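Local coordinates for protein transcriptional regulator kdgR (Escherichia coli, PDB 1YSP) that represses transcription of genes for the transport and catabolism of 2-keto-3-deoxygluconate, and is represented here by its C-terminal IclR-type domain, which lacks the DNA-binding part, at residues V66-R71 against K77-G82; Q109-D114 against E152-Y157. All blocks are in the same frame, centred on the assembly; numbering follows the deposited sequence.

Interaction 1: V66-R71 against K77-G82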
loop_
_atom_site.group_PDB
_atom_site.type_symbol
_atom_site.label_atom_id
_atom_site.label_comp_id
_atom_site.label_asym_id
_atom_site.label_seq_id
_atom_site.Cartn_x
_atom_site.Cartn_y
_atom_site.Cartn_z
ATOM N N VAL A 66 1.829 -3.246 -3.147
ATOM C CA VAL A 66 2.951 -2.444 -3.640
ATOM C C VAL A 66 4.301 -2.915 -3.103
ATOM O O VAL A 66 5.311 -2.686 -3.767
ATOM C CB VAL A 66 2.771 -0.855 -3.427
ATOM C CG1 VAL A 66 1.401 -0.311 -4.023
ATOM C CG2 VAL A 66 3.017 -0.453 -2.035
ATOM N N LEU A 67 4.329 -3.577 -1.950
ATOM C CA LEU A 67 5.585 -4.147 -1.372
ATOM C C LEU A 67 6.086 -5.367 -2.147
ATOM O O LEU A 67 7.272 -5.722 -2.081
ATOM C CB LEU A 67 5.407 -4.544 0.070
ATOM C CG LEU A 67 5.345 -3.437 1.114
ATOM C CD1 LEU A 67 4.687 -3.974 2.389
ATOM C CD2 LEU A 67 6.763 -2.872 1.382
ATOM N N LEU A 68 5.174 -5.992 -2.861
ATOM C CA LEU A 68 5.496 -7.114 -3.766
ATOM C C LEU A 68 5.663 -6.804 -5.225
ATOM O O LEU A 68 6.416 -7.529 -5.908
ATOM C CB LEU A 68 4.412 -8.221 -3.646
ATOM C CG LEU A 68 4.201 -8.805 -2.246
ATOM C CD1 LEU A 68 3.010 -9.867 -2.238
ATOM C CD2 LEU A 68 5.482 -9.435 -1.597
ATOM N N ALA A 69 4.926 -5.813 -5.760
ATOM C CA ALA A 69 4.813 -5.603 -7.213
ATOM C C ALA A 69 6.114 -5.294 -7.963
ATOM O O ALA A 69 6.249 -5.668 -9.116
ATOM C CB ALA A 69 3.721 -4.582 -7.578
ATOM N N TRP A 70 7.055 -4.622 -7.323
ATOM C CA TRP A 70 8.327 -4.307 -8.005
ATOM C C TRP A 70 9.454 -5.346 -7.713
ATOM O O TRP A 70 10.609 -5.178 -8.172
ATOM C CB TRP A 70 8.791 -2.883 -7.621
ATOM C CG TRP A 70 7.989 -1.787 -8.301
ATOM C CD1 TRP A 70 8.330 -1.116 -9.433
ATOM C CD2 TRP A 70 6.694 -1.276 -7.907
ATOM N NE1 TRP A 70 7.325 -0.247 -9.790
ATOM C CE2 TRP A 70 6.329 -0.300 -8.849
ATOM C CE3 TRP A 70 5.819 -1.554 -6.844
ATOM C CZ2 TRP A 70 5.124 0.406 -8.771
ATOM C CZ3 TRP A 70 4.621 -0.834 -6.752
ATOM C CH2 TRP A 70 4.288 0.121 -7.729
ATOM N N ARG A 71 9.124 -6.390 -6.959
ATOM C CA ARG A 71 10.128 -7.350 -6.491
ATOM C C ARG A 71 10.419 -8.404 -7.519
ATOM O O ARG A 71 9.592 -8.650 -8.411
ATOM C CB ARG A 71 9.693 -8.049 -5.212
ATOM C CG ARG A 71 9.975 -7.304 -3.982
ATOM C CD ARG A 71 9.936 -8.278 -2.855
ATOM N NE ARG A 71 9.452 -7.654 -1.644
ATOM C CZ ARG A 71 10.217 -7.077 -0.725
ATOM N NH1 ARG A 71 9.644 -6.530 0.338
ATOM N NH2 ARG A 71 11.543 -7.038 -0.852
ATOM N N LYS A 77 7.388 -15.297 -5.130
ATOM C CA LYS A 77 6.851 -16.644 -4.930
ATOM C C LYS A 77 7.432 -17.264 -3.629
ATOM O O LYS A 77 6.721 -17.947 -2.905
ATOM C CB LYS A 77 7.037 -17.514 -6.189
ATOM C CG LYS A 77 5.944 -17.296 -7.274
ATOM C CD LYS A 77 6.134 -18.239 -8.494
ATOM C CE LYS A 77 6.317 -19.704 -8.026
ATOM N NZ LYS A 77 6.424 -20.743 -9.114
ATOM N N GLN A 78 8.686 -16.957 -3.316
ATOM C CA GLN A 78 9.325 -17.327 -2.022
ATOM C C GLN A 78 8.604 -16.758 -0.790
ATOM O O GLN A 78 8.223 -17.505 0.128
ATOM C CB GLN A 78 10.809 -16.915 -2.021
ATOM C CG GLN A 78 11.521 -17.050 -0.662
ATOM C CD GLN A 78 13.042 -16.740 -0.699
ATOM O OE1 GLN A 78 13.501 -15.750 -1.311
ATOM N NE2 GLN A 78 13.824 -17.579 -0.000
ATOM N N ILE A 79 8.428 -15.436 -0.761
ATOM C CA ILE A 79 7.674 -14.780 0.319
ATOM C C ILE A 79 6.277 -15.438 0.481
ATOM O O ILE A 79 5.846 -15.761 1.582
ATOM C CB ILE A 79 7.528 -13.264 0.041
ATOM C CG1 ILE A 79 8.896 -12.556 0.053
ATOM C CG2 ILE A 79 6.590 -12.623 1.063
ATOM C CD1 ILE A 79 8.929 -11.235 -0.753
ATOM N N LEU A 80 5.576 -15.661 -0.631
ATOM C CA LEU A 80 4.193 -16.147 -0.561
ATOM C C LEU A 80 4.042 -17.655 -0.300
ATOM O O LEU A 80 2.938 -18.149 -0.016
ATOM C CB LEU A 80 3.448 -15.768 -1.834
ATOM C CG LEU A 80 3.306 -14.263 -2.067
ATOM C CD1 LEU A 80 2.648 -14.106 -3.431
ATOM C CD2 LEU A 80 2.512 -13.646 -0.946
ATOM N N GLU A 81 5.159 -18.376 -0.335
ATOM C CA GLU A 81 5.128 -19.843 -0.097
ATOM C C GLU A 81 4.424 -20.271 1.177
ATOM O O GLU A 81 3.647 -21.229 1.175
ATOM C CB GLU A 81 6.562 -20.392 -0.086
ATOM C CG GLU A 81 6.988 -20.869 -1.427
ATOM C CD GLU A 81 6.471 -22.261 -1.723
ATOM O OE1 GLU A 81 7.237 -23.235 -1.499
ATOM O OE2 GLU A 81 5.303 -22.389 -2.164
ATOM N N GLY A 82 4.694 -19.548 2.258
ATOM C CA GLY A 82 4.167 -19.883 3.573
ATOM C C GLY A 82 2.720 -19.465 3.837
ATOM O O GLY A 82 2.056 -20.039 4.717
#
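Two short consecutive helices of the IclR C-terminal domain, 62-69 and 73-80, meet here through L68 in the last turn of the first and R71 just beyond it, and I79 and L80 of the second. The backbones stand well apart, with the CA atoms of L68 and I79 9.0 Å from each other, and branched side chains span the gap. L68 divides its isobutyl fork between two partners. Its CD2 lies 4.0 Å from CD1 of I79, the two side chains running past one another in opposite senses, whereas its CD1 meets CD2 of L80 tip to tip, also at 4.0 Å. I79 has CG1 anti to its own carbonyl carbon (chi1 -65°) and an extended second torsion, which puts CD1 between L68 and the arginine. There the R71 side chain crosses it at roughly a right angle, and the closest approach is from NE of R71 to CD1 of I79 at 3.7 Å; CD of R71 is nearly as close. The arginine bends at chi3 (-147°), and its NE also comes within 2.9 Å of the carbonyl O of L67. At the start of the turn that leaves the helix, N of R71 donates to O of L68 over 3.1 Å. L58 touches L68, I79 and L80, while L103 and L99 of helix 96-109 pack on L68 and L80. The join is therefore apolar at its buried leucines and changes toward R71, whose aliphatic CD and polar NE both rest against the I79 methyl: van der Waals packing, rather than directional polar bonding, is what joins the two segments.

Interaction 2: Q109-D114 against E152-Y157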
loop_
_atom_site.group_PDB
_atom_site.type_symbol
_atom_site.label_atom_id
_atom_site.label_comp_id
_atom_site.label_asym_id
_atom_site.label_seq_id
_atom_site.Cartn_x
_atom_site.Cartn_y
_atom_site.Cartn_z
ATOM N N GLN A 109 0.565 0.416 -13.431
ATOM C CA GLN A 109 -0.191 1.654 -13.151
ATOM C C GLN A 109 0.442 2.550 -12.088
ATOM O O GLN A 109 0.068 3.714 -11.983
ATOM C CB GLN A 109 -1.650 1.338 -12.808
ATOM C CG GLN A 109 -1.806 0.653 -11.424
ATOM C CD GLN A 109 -3.197 0.051 -11.237
ATOM O OE1 GLN A 109 -4.005 0.033 -12.164
ATOM N NE2 GLN A 109 -3.484 -0.427 -10.043
ATOM N N GLY A 110 1.384 2.010 -11.304
ATOM C CA GLY A 110 2.099 2.764 -10.282
ATOM C C GLY A 110 1.436 2.882 -8.922
ATOM O O GLY A 110 1.912 3.625 -8.054
ATOM N N TYR A 111 0.352 2.119 -8.696
ATOM C CA TYR A 111 -0.317 2.099 -7.400
ATOM C C TYR A 111 -1.045 0.765 -7.241
ATOM O O TYR A 111 -1.346 0.081 -8.235
ATOM C CB TYR A 111 -1.353 3.240 -7.231
ATOM C CG TYR A 111 -2.530 3.155 -8.191
ATOM C CD1 TYR A 111 -3.738 2.478 -7.849
ATOM C CD2 TYR A 111 -2.464 3.795 -9.395
ATOM C CE1 TYR A 111 -4.823 2.453 -8.786
ATOM C CE2 TYR A 111 -3.514 3.792 -10.306
ATOM C CZ TYR A 111 -4.681 3.137 -9.989
ATOM O OH TYR A 111 -5.665 3.160 -10.948
ATOM N N GLY A 112 -1.334 0.424 -5.991
ATOM C CA GLY A 112 -2.031 -0.834 -5.656
ATOM C C GLY A 112 -3.294 -0.453 -4.934
ATOM O O GLY A 112 -3.421 0.664 -4.403
ATOM N N GLU A 113 -4.264 -1.360 -4.930
ATOM C CA GLU A 113 -5.521 -1.049 -4.263
ATOM C C GLU A 113 -5.997 -2.211 -3.446
ATOM O O GLU A 113 -5.592 -3.379 -3.689
ATOM C CB GLU A 113 -6.623 -0.725 -5.273
ATOM C CG GLU A 113 -6.608 0.602 -5.970
ATOM C CD GLU A 113 -7.852 0.733 -6.901
ATOM O OE1 GLU A 113 -7.760 0.425 -8.128
ATOM O OE2 GLU A 113 -8.921 1.131 -6.395
ATOM N N ASP A 114 -6.868 -1.911 -2.485
ATOM C CA ASP A 114 -7.655 -2.886 -1.771
ATOM C C ASP A 114 -9.073 -2.399 -1.994
ATOM O O ASP A 114 -9.483 -1.432 -1.370
ATOM C CB ASP A 114 -7.322 -2.861 -0.269
ATOM C CG ASP A 114 -8.418 -3.518 0.607
ATOM O OD1 ASP A 114 -9.314 -4.250 0.097
ATOM O OD2 ASP A 114 -8.401 -3.317 1.812
ATOM N N GLU A 152 -12.102 10.434 -10.762
ATOM C CA GLU A 152 -11.442 11.699 -10.474
ATOM C C GLU A 152 -10.872 11.731 -9.063
ATOM O O GLU A 152 -9.732 12.186 -8.887
ATOM C CB GLU A 152 -12.363 12.901 -10.716
ATOM C CG GLU A 152 -12.500 13.240 -12.166
ATOM C CD GLU A 152 -13.664 12.504 -12.817
ATOM O OE1 GLU A 152 -14.385 11.753 -12.110
ATOM O OE2 GLU A 152 -13.856 12.681 -14.048
ATOM N N ARG A 153 -11.628 11.262 -8.071
ATOM C CA ARG A 153 -11.074 11.228 -6.709
ATOM C C ARG A 153 -9.865 10.267 -6.660
ATOM O O ARG A 153 -8.806 10.612 -6.127
ATOM C CB ARG A 153 -12.101 10.821 -5.651
ATOM C CG ARG A 153 -11.566 10.906 -4.214
ATOM C CD ARG A 153 -12.583 10.490 -3.166
ATOM N NE ARG A 153 -13.764 11.356 -3.215
ATOM C CZ ARG A 153 -13.934 12.451 -2.480
ATOM N NH1 ARG A 153 -13.002 12.856 -1.604
ATOM N NH2 ARG A 153 -15.047 13.164 -2.640
ATOM N N LEU A 154 -10.038 9.079 -7.252
ATOM C CA LEU A 154 -8.924 8.104 -7.303
ATOM C C LEU A 154 -7.649 8.713 -7.918
ATOM O O LEU A 154 -6.567 8.637 -7.325
ATOM C CB LEU A 154 -9.369 6.878 -8.094
ATOM C CG LEU A 154 -8.249 5.896 -8.449
ATOM C CD1 LEU A 154 -7.728 5.324 -7.172
ATOM C CD2 LEU A 154 -8.805 4.810 -9.343
ATOM N N GLN A 155 -7.770 9.325 -9.095
ATOM C CA GLN A 155 -6.611 9.899 -9.760
ATOM C C GLN A 155 -5.965 11.057 -8.955
ATOM O O GLN A 155 -4.729 11.159 -8.893
ATOM C CB GLN A 155 -6.927 10.258 -11.235
ATOM C CG GLN A 155 -7.164 9.008 -12.172
ATOM C CD GLN A 155 -5.945 8.062 -12.298
ATOM O OE1 GLN A 155 -4.813 8.512 -12.540
ATOM N NE2 GLN A 155 -6.178 6.739 -12.140
ATOM N N GLU A 156 -6.784 11.904 -8.332
ATOM C CA GLU A 156 -6.258 12.986 -7.471
ATOM C C GLU A 156 -5.526 12.386 -6.248
ATOM O O GLU A 156 -4.413 12.797 -5.895
ATOM C CB GLU A 156 -7.405 13.893 -7.027
ATOM C CG GLU A 156 -7.026 14.932 -5.946
ATOM C CD GLU A 156 -7.893 16.202 -5.971
ATOM O OE1 GLU A 156 -8.302 16.654 -7.068
ATOM O OE2 GLU A 156 -8.167 16.741 -4.879
ATOM N N TYR A 157 -6.111 11.334 -5.664
ATOM C CA TYR A 157 -5.501 10.655 -4.496
ATOM C C TYR A 157 -4.183 10.018 -4.893
ATOM O O TYR A 157 -3.216 10.105 -4.141
ATOM C CB TYR A 157 -6.447 9.600 -3.883
ATOM C CG TYR A 157 -7.490 10.154 -2.953
ATOM C CD1 TYR A 157 -7.783 11.535 -2.903
ATOM C CD2 TYR A 157 -8.234 9.307 -2.151
ATOM C CE1 TYR A 157 -8.756 12.014 -2.094
ATOM C CE2 TYR A 157 -9.218 9.802 -1.312
ATOM C CZ TYR A 157 -9.475 11.158 -1.300
ATOM O OH TYR A 157 -10.440 11.631 -0.462
#
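The Y111 ring, whose hydroxyl end reaches L154 and Q155, carries NE2 of Q109 on one face, 3.4 Å above its plane and displaced toward the rim, and has CG of E113 at its edge, in plane. The same Q109 NE2 donates to the carbonyl O of Y111, at 2.8 Å and 164° at the hydrogen; O lies almost in the amide plane, although the donor stands above the carbonyl plane. This bond, with one from Q105 to OE1 of Q109, holds the amide beside the ring. Y111 holds CG between its backbone N and carbonyl carbon (chi1 64°), which sends the ring out toward the helix. Its OH approaches CD2 of L154 at 3.9 Å, the leucine crossing the tyrosine at about a right angle, while CD1 of L154 comes obliquely to the ring. Q155 also crosses it, bending at chi2 to bring NE2 within 3.8 Å of the OH of Y111, with ring and amide planes 65° apart; that nitrogen is hydrogen-bonded to E151. E113 touches more loosely, OE2 lying 4.4 Å from CD1 of L154 while the carboxylate forms a salt bridge with R123. Within the helix, R153 and Y157 are one turn apart: the Y157 ring takes CG of R153 over one face, and NH1 of R153 donates to the OH of Y157 over 3.1 Å, the hydroxyl lying near the guanidinium plane; E22 is a second partner of that OH. I125 of the neighbouring strand touches both Y111 and L154, extending the apolar contact. The arrangement is helix-on-sheet packing in the GAF-like fold of the IclR C-terminal domain: helix 151-172 packs over a face of the antiparallel sheet, here near its margin at strands 112-115 and 123-130.

After helix 4-20 and three strands, the chain enters helix 62-69, turns, and forms helix 73-80, so interaction 1 closes a short local loop with five residues between its segments. Helix 96-109 follows and leads through G110 into strand 112-115, where interaction 2 opens; it closes only after two further strands, at the start of helix 151-172. The two loops come in series and neither nest nor cross. Their centres lie about 21 Å apart, yet residues 66-71 and 109-114 pack directly: CG1 of V66 is 3.4 Å from N of G112. Residues 66-71 are thereby packed against the start of the edge strand, which interaction 2 links onward to the C-terminal helix.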